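Local coordinates for protein 4-hydroxy-tetrahydrodipicolinate synthase (PDB 2YXG) that probably catalyses the condensation of pyruvate with aspartate beta-semialdehyde to 4-hydroxy-tetrahydrodipicolinate, a step of lysine biosynthesis through diaminopimelate, at residues Thr11-Lys16 with Pro249-Leu254; Asn26-Ile31 with Asn67-Val72; Leu50-His55 with Ala84-Val89. All blocks are in the same frame, centred on the assembly; numbering follows the deposited sequence.

Contact 1: residues Thr11-Lys16 with Pro249-Leu254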
ATOM      1  N   THR A  11       9.083  22.390 -19.794  1.00 21.41           N
ATOM      2  CA  THR A  11      10.215  23.247 -20.157  1.00 22.21           C
ATOM      3  C   THR A  11      10.896  22.588 -21.394  1.00 22.11           C
ATOM      4  O   THR A  11      11.559  21.579 -21.266  1.00 21.78           O
ATOM      5  CB  THR A  11      11.215  23.416 -18.949  1.00 21.54           C
ATOM      6  OG1 THR A  11      10.524  23.915 -17.793  1.00 21.21           O
ATOM      7  CG2 THR A  11      12.358  24.382 -19.280  1.00 22.54           C
ATOM      8  N   PRO A  12      10.747  23.174 -22.581  1.00 23.29           N
ATOM      9  CA  PRO A  12      11.407  22.582 -23.766  1.00 23.78           C
ATOM     10  C   PRO A  12      12.889  22.945 -23.785  1.00 25.14           C
ATOM     11  O   PRO A  12      13.252  24.035 -23.349  1.00 25.40           O
ATOM     12  CB  PRO A  12      10.671  23.224 -24.946  1.00 24.12           C
ATOM     13  CG  PRO A  12       9.942  24.421 -24.387  1.00 23.51           C
ATOM     14  CD  PRO A  12      10.021  24.419 -22.900  1.00 23.47           C
ATOM     15  N   PHE A  13      13.731  22.007 -24.229  1.00 25.60           N
ATOM     16  CA  PHE A  13      15.154  22.172 -24.338  1.00 27.26           C
ATOM     17  C   PHE A  13      15.601  22.082 -25.834  1.00 29.40           C
ATOM     18  O   PHE A  13      15.040  21.301 -26.631  1.00 28.32           O
ATOM     19  CB  PHE A  13      15.907  21.105 -23.495  1.00 26.84           C
ATOM     20  CG  PHE A  13      15.541  21.078 -22.003  1.00 27.30           C
ATOM     21  CD1 PHE A  13      15.661  22.236 -21.197  1.00 23.52           C
ATOM     22  CD2 PHE A  13      15.094  19.866 -21.395  1.00 26.57           C
ATOM     23  CE1 PHE A  13      15.318  22.208 -19.818  1.00 23.38           C
ATOM     24  CE2 PHE A  13      14.740  19.810 -20.007  1.00 26.04           C
ATOM     25  CZ  PHE A  13      14.834  20.989 -19.207  1.00 24.09           C
ATOM     26  N   LYS A  14      16.582  22.905 -26.210  1.00 30.97           N
ATOM     27  CA  LYS A  14      17.256  22.816 -27.510  1.00 33.87           C
ATOM     28  C   LYS A  14      18.736  22.966 -27.236  1.00 34.33           C
ATOM     29  O   LYS A  14      19.177  23.929 -26.601  1.00 33.78           O
ATOM     30  CB  LYS A  14      16.805  23.908 -28.507  1.00 34.77           C
ATOM     31  CG  LYS A  14      15.808  23.441 -29.601  1.00 39.63           C
ATOM     32  CD  LYS A  14      14.869  22.297 -28.997  1.00 45.33           C
ATOM     33  CE  LYS A  14      13.310  22.530 -29.098  1.00 44.85           C
ATOM     34  NZ  LYS A  14      12.521  22.319 -27.802  1.00 36.32           N
ATOM     35  N   ASN A  15      19.501  21.990 -27.701  1.00 36.45           N
ATOM     36  CA  ASN A  15      20.947  21.970 -27.491  1.00 38.01           C
ATOM     37  C   ASN A  15      21.401  22.138 -26.034  1.00 38.90           C
ATOM     38  O   ASN A  15      22.301  22.948 -25.724  1.00 39.22           O
ATOM     39  CB  ASN A  15      21.617  22.976 -28.410  1.00 38.79           C
ATOM     40  CG  ASN A  15      21.433  22.606 -29.875  1.00 41.95           C
ATOM     41  OD1 ASN A  15      20.920  23.401 -30.661  1.00 43.45           O
ATOM     42  ND2 ASN A  15      21.829  21.368 -30.239  1.00 43.64           N
ATOM     43  N   LYS A  16      20.773  21.350 -25.156  1.00 38.65           N
ATOM     44  CA  LYS A  16      21.151  21.279 -23.753  1.00 39.54           C
ATOM     45  C   LYS A  16      20.740  22.579 -23.013  1.00 38.52           C
ATOM     46  O   LYS A  16      21.113  22.791 -21.858  1.00 39.00           O
ATOM     47  CB  LYS A  16      22.681  20.948 -23.598  1.00 40.60           C
ATOM     48  CG  LYS A  16      23.160  19.435 -23.774  1.00 43.64           C
ATOM     49  CD  LYS A  16      22.532  18.645 -24.963  1.00 48.20           C
ATOM     50  CE  LYS A  16      23.109  19.075 -26.366  1.00 52.65           C
ATOM     51  NZ  LYS A  16      22.392  18.513 -27.611  1.00 49.97           N
ATOM     52  N   PRO A 249       6.057  10.987 -21.028  1.00 17.30           N
ATOM     53  CA  PRO A 249       5.028  10.860 -22.049  1.00 17.81           C
ATOM     54  C   PRO A 249       4.589  12.188 -22.698  1.00 18.57           C
ATOM     55  O   PRO A 249       4.498  12.261 -23.913  1.00 20.86           O
ATOM     56  CB  PRO A 249       3.859  10.181 -21.304  1.00 15.87           C
ATOM     57  CG  PRO A 249       4.516   9.461 -20.135  1.00 17.34           C
ATOM     58  CD  PRO A 249       5.572  10.476 -19.725  1.00 17.29           C
ATOM     59  N   VAL A 250       4.304  13.211 -21.923  1.00 18.91           N
ATOM     60  CA  VAL A 250       3.909  14.487 -22.501  1.00 18.42           C
ATOM     61  C   VAL A 250       4.994  15.085 -23.375  1.00 19.52           C
ATOM     62  O   VAL A 250       4.692  15.561 -24.454  1.00 20.91           O
ATOM     63  CB  VAL A 250       3.339  15.513 -21.455  1.00 18.70           C
ATOM     64  CG1 VAL A 250       4.428  16.083 -20.513  1.00 17.23           C
ATOM     65  CG2 VAL A 250       2.612  16.646 -22.171  1.00 16.88           C
ATOM     66  N   LYS A 251       6.252  15.016 -22.979  1.00 19.84           N
ATOM     67  CA  LYS A 251       7.286  15.533 -23.873  1.00 21.67           C
ATOM     68  C   LYS A 251       7.417  14.642 -25.153  1.00 22.08           C
ATOM     69  O   LYS A 251       7.655  15.117 -26.260  1.00 21.89           O
ATOM     70  CB  LYS A 251       8.600  15.635 -23.116  1.00 21.48           C
ATOM     71  CG  LYS A 251       9.344  16.946 -23.322  1.00 25.02           C
ATOM     72  CD  LYS A 251      10.652  17.067 -22.437  1.00 24.14           C
ATOM     73  CE  LYS A 251      10.866  18.517 -22.098  1.00 22.91           C
ATOM     74  NZ  LYS A 251      12.240  18.827 -21.646  1.00 24.84           N
ATOM     75  N   THR A 252       7.238  13.333 -24.989  1.00 21.80           N
ATOM     76  CA  THR A 252       7.394  12.432 -26.106  1.00 21.99           C
ATOM     77  C   THR A 252       6.295  12.753 -27.108  1.00 22.76           C
ATOM     78  O   THR A 252       6.576  12.869 -28.323  1.00 22.70           O
ATOM     79  CB  THR A 252       7.287  11.027 -25.635  1.00 21.13           C
ATOM     80  OG1 THR A 252       8.290  10.839 -24.635  1.00 24.57           O
ATOM     81  CG2 THR A 252       7.481  10.053 -26.770  1.00 21.83           C
ATOM     82  N   ALA A 253       5.063  12.924 -26.582  1.00 22.32           N
ATOM     83  CA  ALA A 253       3.924  13.302 -27.361  1.00 22.12           C
ATOM     84  C   ALA A 253       4.099  14.660 -28.114  1.00 23.36           C
ATOM     85  O   ALA A 253       3.812  14.729 -29.306  1.00 22.85           O
ATOM     86  CB  ALA A 253       2.691  13.313 -26.499  1.00 21.41           C
ATOM     87  N   LEU A 254       4.545  15.717 -27.420  1.00 23.21           N
ATOM     88  CA  LEU A 254       4.843  17.012 -28.081  1.00 24.92           C
ATOM     89  C   LEU A 254       5.889  16.869 -29.173  1.00 24.93           C
ATOM     90  O   LEU A 254       5.734  17.473 -30.212  1.00 25.49           O
ATOM     91  CB  LEU A 254       5.319  18.103 -27.092  1.00 23.65           C
ATOM     92  CG  LEU A 254       4.171  18.427 -26.126  1.00 25.65           C
ATOM     93  CD1 LEU A 254       4.652  19.240 -24.930  1.00 24.68           C
ATOM     94  CD2 LEU A 254       3.001  19.135 -26.890  1.00 23.38           C
TER
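Lys-251 leaves helix 248-256 and runs into the segment Thr-11 to Phe-13, where its ammonium carries nearly the whole contact. NZ of Lys-251 donates to the backbone O of Thr-11 at 2.9 Å, with a C=O...N angle of 156° and the donor tilted 21° from the carbonyl plane. The same nitrogen forms a salt bridge with Glu-46 and a further hydrogen bond to the backbone O of Glu-263, so a buried ammonium is held by three oxygens, and the nearby carboxylate would be expected to keep it protonated.

All of this happens at the end of a TIM barrel where residues predicted for catalysis gather. Segment 11-16 follows the first barrel strand, 4-7, and includes one arm of the small hairpin 13-14/17-18; the side chain of Lys-251 lies about 8 Å from that of Thr-44, predicted to bind pyruvate. Thr-11 OG1 is tied to the backbone O of Gly-45, in the same loop as Glu-46.

The aromatic part of the contact is a tight, oblique approach: CD2 of Phe-13 lies 3.0 Å from Lys-251 NZ, and the two side chains cross at about a right angle. With chi1 at -57°, the phenyl is swung anti to its own carbonyl carbon, which sets one face over the O of Thr-11, about 3.7 Å from the ring plane and over its centre. Arg-265 adds a cation-pi contact to the same ring.

Within the hairpin arm, Lys-14 NZ bonds to the O of Phe-13 at 3.0 Å from above the carbonyl plane, and is also salt-bridged to Asp-19.

Contact 2: residues Asn26-Ile31 with Asn67-Val72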
ATOM      1  N   ASN A  26       4.782  27.698 -27.197  1.00 25.59           N
ATOM      2  CA  ASN A  26       3.852  26.827 -26.402  1.00 24.96           C
ATOM      3  C   ASN A  26       2.855  27.660 -25.613  1.00 23.95           C
ATOM      4  O   ASN A  26       1.662  27.393 -25.601  1.00 22.61           O
ATOM      5  CB  ASN A  26       4.590  25.895 -25.447  1.00 24.48           C
ATOM      6  CG  ASN A  26       5.293  24.803 -26.135  1.00 25.81           C
ATOM      7  OD1 ASN A  26       4.984  24.486 -27.261  1.00 24.25           O
ATOM      8  ND2 ASN A  26       6.270  24.198 -25.450  1.00 27.64           N
ATOM      9  N   ILE A  27       3.366  28.700 -24.972  1.00 24.71           N
ATOM     10  CA  ILE A  27       2.493  29.601 -24.212  1.00 25.04           C
ATOM     11  C   ILE A  27       1.362  30.181 -25.027  1.00 24.73           C
ATOM     12  O   ILE A  27       0.182  30.066 -24.648  1.00 25.12           O
ATOM     13  CB  ILE A  27       3.285  30.694 -23.524  1.00 25.04           C
ATOM     14  CG1 ILE A  27       4.201  30.012 -22.490  1.00 26.86           C
ATOM     15  CG2 ILE A  27       2.321  31.688 -22.817  1.00 25.11           C
ATOM     16  CD1 ILE A  27       5.167  30.905 -21.766  1.00 25.09           C
ATOM     17  N   ASN A  28       1.694  30.776 -26.155  1.00 24.89           N
ATOM     18  CA  ASN A  28       0.638  31.340 -27.035  1.00 25.38           C
ATOM     19  C   ASN A  28      -0.312  30.297 -27.586  1.00 24.79           C
ATOM     20  O   ASN A  28      -1.514  30.565 -27.700  1.00 26.60           O
ATOM     21  CB  ASN A  28       1.286  32.101 -28.200  1.00 24.91           C
ATOM     22  CG  ASN A  28       1.891  33.378 -27.760  1.00 27.07           C
ATOM     23  OD1 ASN A  28       2.979  33.750 -28.213  1.00 27.95           O
ATOM     24  ND2 ASN A  28       1.194  34.085 -26.855  1.00 25.33           N
ATOM     25  N   PHE A  29       0.203  29.113 -27.934  1.00 24.14           N
ATOM     26  CA  PHE A  29      -0.678  28.004 -28.295  1.00 24.75           C
ATOM     27  C   PHE A  29      -1.754  27.707 -27.220  1.00 24.65           C
ATOM     28  O   PHE A  29      -2.912  27.538 -27.527  1.00 25.20           O
ATOM     29  CB  PHE A  29       0.114  26.737 -28.604  1.00 24.96           C
ATOM     30  CG  PHE A  29      -0.744  25.520 -28.856  1.00 27.55           C
ATOM     31  CD1 PHE A  29      -1.565  25.436 -29.992  1.00 30.71           C
ATOM     32  CD2 PHE A  29      -0.702  24.435 -27.988  1.00 30.38           C
ATOM     33  CE1 PHE A  29      -2.362  24.240 -30.268  1.00 30.07           C
ATOM     34  CE2 PHE A  29      -1.460  23.257 -28.237  1.00 31.83           C
ATOM     35  CZ  PHE A  29      -2.298  23.166 -29.381  1.00 29.05           C
ATOM     36  N   LEU A  30      -1.364  27.658 -25.960  1.00 24.94           N
ATOM     37  CA  LEU A  30      -2.314  27.326 -24.900  1.00 24.92           C
ATOM     38  C   LEU A  30      -3.280  28.483 -24.646  1.00 24.94           C
ATOM     39  O   LEU A  30      -4.488  28.281 -24.432  1.00 24.53           O
ATOM     40  CB  LEU A  30      -1.535  27.005 -23.653  1.00 24.47           C
ATOM     41  CG  LEU A  30      -0.506  25.878 -23.851  1.00 26.44           C
ATOM     42  CD1 LEU A  30       0.489  25.763 -22.647  1.00 22.60           C
ATOM     43  CD2 LEU A  30      -1.191  24.494 -24.150  1.00 23.77           C
ATOM     44  N   ILE A  31      -2.742  29.699 -24.653  1.00 25.47           N
ATOM     45  CA  ILE A  31      -3.596  30.901 -24.493  1.00 25.34           C
ATOM     46  C   ILE A  31      -4.628  30.983 -25.620  1.00 26.15           C
ATOM     47  O   ILE A  31      -5.791  31.213 -25.318  1.00 25.65           O
ATOM     48  CB  ILE A  31      -2.787  32.229 -24.334  1.00 25.78           C
ATOM     49  CG1 ILE A  31      -1.834  32.155 -23.115  1.00 21.91           C
ATOM     50  CG2 ILE A  31      -3.768  33.500 -24.290  1.00 25.74           C
ATOM     51  CD1 ILE A  31      -0.945  33.415 -22.901  1.00 23.59           C
ATOM     52  N   ASN A  67       2.147  38.207 -20.202  1.00 27.75           N
ATOM     53  CA  ASN A  67       1.808  39.637 -20.221  1.00 29.41           C
ATOM     54  C   ASN A  67       0.378  39.881 -19.760  1.00 28.81           C
ATOM     55  O   ASN A  67      -0.348  40.593 -20.421  1.00 27.72           O
ATOM     56  CB  ASN A  67       1.947  40.233 -21.655  1.00 29.90           C
ATOM     57  CG  ASN A  67       2.136  41.785 -21.649  1.00 33.92           C
ATOM     58  OD1 ASN A  67       1.826  42.449 -22.632  1.00 36.06           O
ATOM     59  ND2 ASN A  67       2.635  42.340 -20.539  1.00 34.06           N
ATOM     60  N   GLY A  68      -0.002  39.290 -18.627  1.00 28.81           N
ATOM     61  CA  GLY A  68      -1.294  39.507 -18.014  1.00 28.19           C
ATOM     62  C   GLY A  68      -2.519  38.952 -18.741  1.00 29.23           C
ATOM     63  O   GLY A  68      -3.638  39.157 -18.260  1.00 29.36           O
ATOM     64  N   ARG A  69      -2.343  38.248 -19.862  1.00 28.43           N
ATOM     65  CA  ARG A  69      -3.511  37.705 -20.573  1.00 29.30           C
ATOM     66  C   ARG A  69      -4.202  36.590 -19.775  1.00 29.23           C
ATOM     67  O   ARG A  69      -5.436  36.497 -19.755  1.00 28.99           O
ATOM     68  CB  ARG A  69      -3.128  37.157 -21.932  1.00 28.97           C
ATOM     69  CG  ARG A  69      -3.009  38.214 -23.012  1.00 32.19           C
ATOM     70  CD  ARG A  69      -2.481  37.591 -24.310  1.00 30.24           C
ATOM     71  NE  ARG A  69      -1.090  37.182 -24.125  1.00 28.98           N
ATOM     72  CZ  ARG A  69      -0.453  36.326 -24.918  1.00 29.56           C
ATOM     73  NH1 ARG A  69      -1.070  35.787 -25.967  1.00 24.92           N
ATOM     74  NH2 ARG A  69       0.818  36.028 -24.674  1.00 28.48           N
ATOM     75  N   VAL A  70      -3.388  35.743 -19.135  1.00 28.34           N
ATOM     76  CA  VAL A  70      -3.914  34.700 -18.238  1.00 27.32           C
ATOM     77  C   VAL A  70      -3.104  34.667 -16.930  1.00 27.13           C
ATOM     78  O   VAL A  70      -2.068  35.343 -16.805  1.00 27.43           O
ATOM     79  CB  VAL A  70      -3.990  33.300 -18.933  1.00 26.54           C
ATOM     80  CG1 VAL A  70      -4.840  33.371 -20.165  1.00 24.48           C
ATOM     81  CG2 VAL A  70      -2.616  32.778 -19.271  1.00 25.44           C
ATOM     82  N   GLN A  71      -3.582  33.925 -15.937  1.00 26.99           N
ATOM     83  CA  GLN A  71      -2.857  33.862 -14.662  1.00 26.51           C
ATOM     84  C   GLN A  71      -1.579  33.094 -14.831  1.00 25.68           C
ATOM     85  O   GLN A  71      -1.504  32.147 -15.614  1.00 26.03           O
ATOM     86  CB  GLN A  71      -3.722  33.255 -13.570  1.00 27.79           C
ATOM     87  CG  GLN A  71      -5.065  33.998 -13.401  1.00 29.37           C
ATOM     88  CD  GLN A  71      -6.114  33.090 -12.824  1.00 33.29           C
ATOM     89  OE1 GLN A  71      -6.948  32.541 -13.550  1.00 35.85           O
ATOM     90  NE2 GLN A  71      -6.060  32.888 -11.517  1.00 33.68           N
ATOM     91  N   VAL A  72      -0.553  33.537 -14.132  1.00 24.96           N
ATOM     92  CA  VAL A  72       0.734  32.852 -14.111  1.00 23.60           C
ATOM     93  C   VAL A  72       0.991  32.335 -12.711  1.00 22.98           C
ATOM     94  O   VAL A  72       1.068  33.094 -11.758  1.00 23.74           O
ATOM     95  CB  VAL A  72       1.931  33.744 -14.621  1.00 22.86           C
ATOM     96  CG1 VAL A  72       3.247  33.009 -14.453  1.00 20.03           C
ATOM     97  CG2 VAL A  72       1.689  34.164 -16.074  1.00 23.56           C
TER
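In this TIM barrel, helix 20-32 lies against the turn that carries the chain from helix 52-66 into barrel strand 71-75, and Ile-31 and Asn-28 meet Arg-69 and Val-70 there. Ile-31 is the apolar centre. Its CD1 sits over one face of the Arg-69 guanidinium, 3.5 Å above the plane and over its middle, so the flat cation is covered by a methyl group. Its CG1 meets CG2 of Val-70 at 4.0 Å. Both touches follow from chi1 of -58°, which turns CG1 anti to the carbonyl carbon and, with an extended chi2, sends CD1 out to the arginine.

Asn-28 approaches the guanidinium differently, at its edge and near its plane. ND2 of Asn-28 as modelled lies 2.9 Å from Arg-69 NH2. The amide and guanidinium planes are 49° apart.

The arginine is also fixed by the end of helix 52-66: NH2 donates to the backbone O of Val-65 and NE to that of Val-66. Two bonds to the last carbonyls set the rotation of the group, and its positive charge would be expected to suit the partial negative charge of that helix end. Asn-67 leaves helical geometry with positive phi, and the chain then enters strand 71-75: the alpha-to-beta turn of a beta-alpha-beta unit, packed against the neighbouring barrel helix.

Contact 3: residues Leu50-His55 with Ala84-Val89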
ATOM      1  N   LEU A  50      16.248  21.636 -13.382  1.00 26.00           N
ATOM      2  CA  LEU A  50      16.655  22.987 -13.768  1.00 26.70           C
ATOM      3  C   LEU A  50      17.587  23.603 -12.709  1.00 27.64           C
ATOM      4  O   LEU A  50      17.396  23.411 -11.487  1.00 25.26           O
ATOM      5  CB  LEU A  50      15.447  23.893 -13.983  1.00 25.75           C
ATOM      6  CG  LEU A  50      14.408  23.481 -15.015  1.00 27.24           C
ATOM      7  CD1 LEU A  50      13.177  24.409 -14.914  1.00 26.17           C
ATOM      8  CD2 LEU A  50      14.956  23.470 -16.419  1.00 29.22           C
ATOM      9  N   SER A  51      18.563  24.381 -13.184  1.00 28.93           N
ATOM     10  CA  SER A  51      19.332  25.207 -12.272  1.00 30.65           C
ATOM     11  C   SER A  51      18.433  26.301 -11.685  1.00 31.14           C
ATOM     12  O   SER A  51      17.428  26.700 -12.311  1.00 31.15           O
ATOM     13  CB  SER A  51      20.596  25.798 -12.954  1.00 31.50           C
ATOM     14  OG  SER A  51      20.270  26.713 -14.015  1.00 33.26           O
ATOM     15  N   HIS A  52      18.796  26.771 -10.481  1.00 31.96           N
ATOM     16  CA  HIS A  52      18.317  28.041  -9.899  1.00 32.67           C
ATOM     17  C   HIS A  52      18.111  29.120 -10.989  1.00 32.26           C
ATOM     18  O   HIS A  52      17.021  29.717 -11.135  1.00 30.96           O
ATOM     19  CB  HIS A  52      19.391  28.530  -8.928  1.00 34.53           C
ATOM     20  CG  HIS A  52      18.904  29.416  -7.808  1.00 38.78           C
ATOM     21  ND1 HIS A  52      19.350  30.721  -7.635  1.00 42.43           N
ATOM     22  CD2 HIS A  52      18.079  29.165  -6.763  1.00 41.25           C
ATOM     23  CE1 HIS A  52      18.820  31.228  -6.536  1.00 41.39           C
ATOM     24  NE2 HIS A  52      18.038  30.310  -5.995  1.00 43.32           N
ATOM     25  N   GLU A  53      19.165  29.375 -11.749  1.00 31.56           N
ATOM     26  CA  GLU A  53      19.116  30.424 -12.746  1.00 33.74           C
ATOM     27  C   GLU A  53      18.123  30.108 -13.884  1.00 31.62           C
ATOM     28  O   GLU A  53      17.363  30.990 -14.297  1.00 31.96           O
ATOM     29  CB  GLU A  53      20.536  30.740 -13.252  1.00 33.58           C
ATOM     30  CG  GLU A  53      20.616  31.677 -14.483  1.00 38.55           C
ATOM     31  CD  GLU A  53      22.008  31.642 -15.167  1.00 40.26           C
ATOM     32  OE1 GLU A  53      22.706  30.587 -15.061  1.00 48.24           O
ATOM     33  OE2 GLU A  53      22.395  32.657 -15.804  1.00 46.50           O
ATOM     34  N   GLU A  54      18.094  28.849 -14.353  1.00 29.87           N
ATOM     35  CA  GLU A  54      17.092  28.438 -15.341  1.00 28.61           C
ATOM     36  C   GLU A  54      15.636  28.587 -14.815  1.00 27.67           C
ATOM     37  O   GLU A  54      14.768  29.121 -15.495  1.00 26.37           O
ATOM     38  CB  GLU A  54      17.369  27.019 -15.835  1.00 28.40           C
ATOM     39  CG  GLU A  54      18.606  26.883 -16.688  1.00 28.46           C
ATOM     40  CD  GLU A  54      18.929  25.424 -16.996  1.00 31.39           C
ATOM     41  OE1 GLU A  54      18.770  24.569 -16.083  1.00 32.49           O
ATOM     42  OE2 GLU A  54      19.340  25.138 -18.143  1.00 27.28           O
ATOM     43  N   HIS A  55      15.406  28.119 -13.590  1.00 27.98           N
ATOM     44  CA  HIS A  55      14.147  28.269 -12.909  1.00 28.11           C
ATOM     45  C   HIS A  55      13.730  29.750 -12.960  1.00 28.74           C
ATOM     46  O   HIS A  55      12.619  30.088 -13.392  1.00 28.42           O
ATOM     47  CB  HIS A  55      14.317  27.753 -11.478  1.00 28.35           C
ATOM     48  CG  HIS A  55      13.033  27.442 -10.768  1.00 29.96           C
ATOM     49  ND1 HIS A  55      12.039  28.379 -10.572  1.00 34.55           N
ATOM     50  CD2 HIS A  55      12.623  26.321 -10.124  1.00 33.06           C
ATOM     51  CE1 HIS A  55      11.060  27.841  -9.861  1.00 33.53           C
ATOM     52  NE2 HIS A  55      11.381  26.589  -9.593  1.00 34.80           N
ATOM     53  N   ALA A  84      12.119  27.362  -0.199  1.00 21.88           N
ATOM     54  CA  ALA A  84      10.705  27.592  -0.645  1.00 22.07           C
ATOM     55  C   ALA A  84      10.349  29.102  -0.528  1.00 21.97           C
ATOM     56  O   ALA A  84       9.754  29.698  -1.433  1.00 22.46           O
ATOM     57  CB  ALA A  84       9.647  26.664   0.155  1.00 20.38           C
ATOM     58  N   ILE A  85      10.791  29.722   0.561  1.00 22.40           N
ATOM     59  CA  ILE A  85      10.670  31.174   0.788  1.00 23.86           C
ATOM     60  C   ILE A  85      11.331  32.002  -0.322  1.00 24.12           C
ATOM     61  O   ILE A  85      10.710  32.814  -0.990  1.00 24.17           O
ATOM     62  CB  ILE A  85      11.281  31.541   2.170  1.00 23.20           C
ATOM     63  CG1 ILE A  85      10.391  31.006   3.311  1.00 23.25           C
ATOM     64  CG2 ILE A  85      11.504  33.081   2.326  1.00 23.85           C
ATOM     65  CD1 ILE A  85      11.151  30.941   4.709  1.00 24.08           C
ATOM     66  N   GLU A  86      12.605  31.728  -0.543  1.00 25.82           N
ATOM     67  CA  GLU A  86      13.352  32.333  -1.593  1.00 26.74           C
ATOM     68  C   GLU A  86      12.662  32.237  -2.953  1.00 27.13           C
ATOM     69  O   GLU A  86      12.517  33.274  -3.621  1.00 27.95           O
ATOM     70  CB  GLU A  86      14.715  31.687  -1.632  1.00 26.77           C
ATOM     71  CG  GLU A  86      15.763  32.563  -2.216  1.00 34.78           C
ATOM     72  CD  GLU A  86      17.035  31.771  -2.579  1.00 47.51           C
ATOM     73  OE1 GLU A  86      17.476  30.921  -1.728  1.00 51.55           O
ATOM     74  OE2 GLU A  86      17.580  32.006  -3.705  1.00 50.23           O
ATOM     75  N   LEU A  87      12.223  31.034  -3.364  1.00 25.47           N
ATOM     76  CA  LEU A  87      11.547  30.871  -4.657  1.00 25.57           C
ATOM     77  C   LEU A  87      10.237  31.659  -4.728  1.00 24.08           C
ATOM     78  O   LEU A  87       9.870  32.178  -5.780  1.00 22.82           O
ATOM     79  CB  LEU A  87      11.262  29.374  -5.005  1.00 25.97           C
ATOM     80  CG  LEU A  87      12.494  28.488  -5.300  1.00 29.15           C
ATOM     81  CD1 LEU A  87      12.167  26.995  -5.293  1.00 29.71           C
ATOM     82  CD2 LEU A  87      13.117  28.871  -6.643  1.00 30.27           C
ATOM     83  N   SER A  88       9.540  31.718  -3.600  1.00 23.45           N
ATOM     84  CA  SER A  88       8.243  32.386  -3.515  1.00 23.61           C
ATOM     85  C   SER A  88       8.396  33.897  -3.636  1.00 22.99           C
ATOM     86  O   SER A  88       7.650  34.548  -4.364  1.00 21.56           O
ATOM     87  CB  SER A  88       7.555  32.036  -2.180  1.00 23.43           C
ATOM     88  OG  SER A  88       7.359  30.614  -2.071  1.00 25.84           O
ATOM     89  N   VAL A  89       9.362  34.428  -2.887  1.00 23.79           N
ATOM     90  CA  VAL A  89       9.688  35.855  -2.923  1.00 24.17           C
ATOM     91  C   VAL A  89      10.086  36.237  -4.351  1.00 24.18           C
ATOM     92  O   VAL A  89       9.631  37.271  -4.887  1.00 24.44           O
ATOM     93  CB  VAL A  89      10.799  36.194  -1.912  1.00 25.39           C
ATOM     94  CG1 VAL A  89      11.439  37.617  -2.208  1.00 25.19           C
ATOM     95  CG2 VAL A  89      10.244  36.105  -0.476  1.00 26.17           C
TER
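A leucine methyl placed squarely over an imidazole is the striking feature here: CD2 of Leu-87 lies 4.0 Å from the centroid of the His-55 ring and only 11° off the ring normal, a CH-pi contact with the methyl centred on the face. His-55 reaches it from helix 52-66 with CG anti to its backbone N (chi1 -162°), while Leu-87 comes across from helix 81-94 at about a right angle. ND1 of His-55 is buried here without a polar partner in the model.

Nearer the solvent, the same helices are joined by a polar pair. NE2 of His-52 donates to OE2 of Glu-86 at 2.9 Å, but the N-H...O angle of 129° makes this bond weak. The carboxylate comes to the edge of the imidazole, near its plane, and the two flat groups are steeply turned against each other. Glu-86 stretches beyond CG to get there.

His-52 opens its helix right after the N-cap, Ser-51. Ser-51 and Glu-54 form a capping box: Glu-54 N donates to OG of Ser-51 at 3.1 Å, and Ser-51 N to Glu-54 OE1 at 2.9 Å, which accepts with its anti lone pair. Glu-54 also holds Arg-265 in a salt bridge. Two neighbouring outer helices of the barrel are thus joined by one CH-pi and one bent polar contact, and Glu-86 would be expected to favour a protonated His-52 without a strong directional bond to hold it.

Contact 1 is buried, contact 3 partly so, and contact 2 lies at the surface. Chemistry follows place: an enclosed ammonium shared among oxygens in contact 1, a guanidinium under an isoleucine methyl in contact 2, and a CH-pi contact inside a weak, exposed histidine-glutamate bond in contact 3. Contacts 2 and 3 use the two ends of helix 52-66: segment 50-55 begins it, and segment 67-72 follows its end and starts strand 71-75. They do not touch. Contact 1 meets both, through Pro-12 against Asn-26 and through Thr-11 and Phe-13 against Leu-50. Arg-265 ties contacts 1 and 3 further, in a cation-pi contact with Phe-13 and a salt bridge with Glu-54.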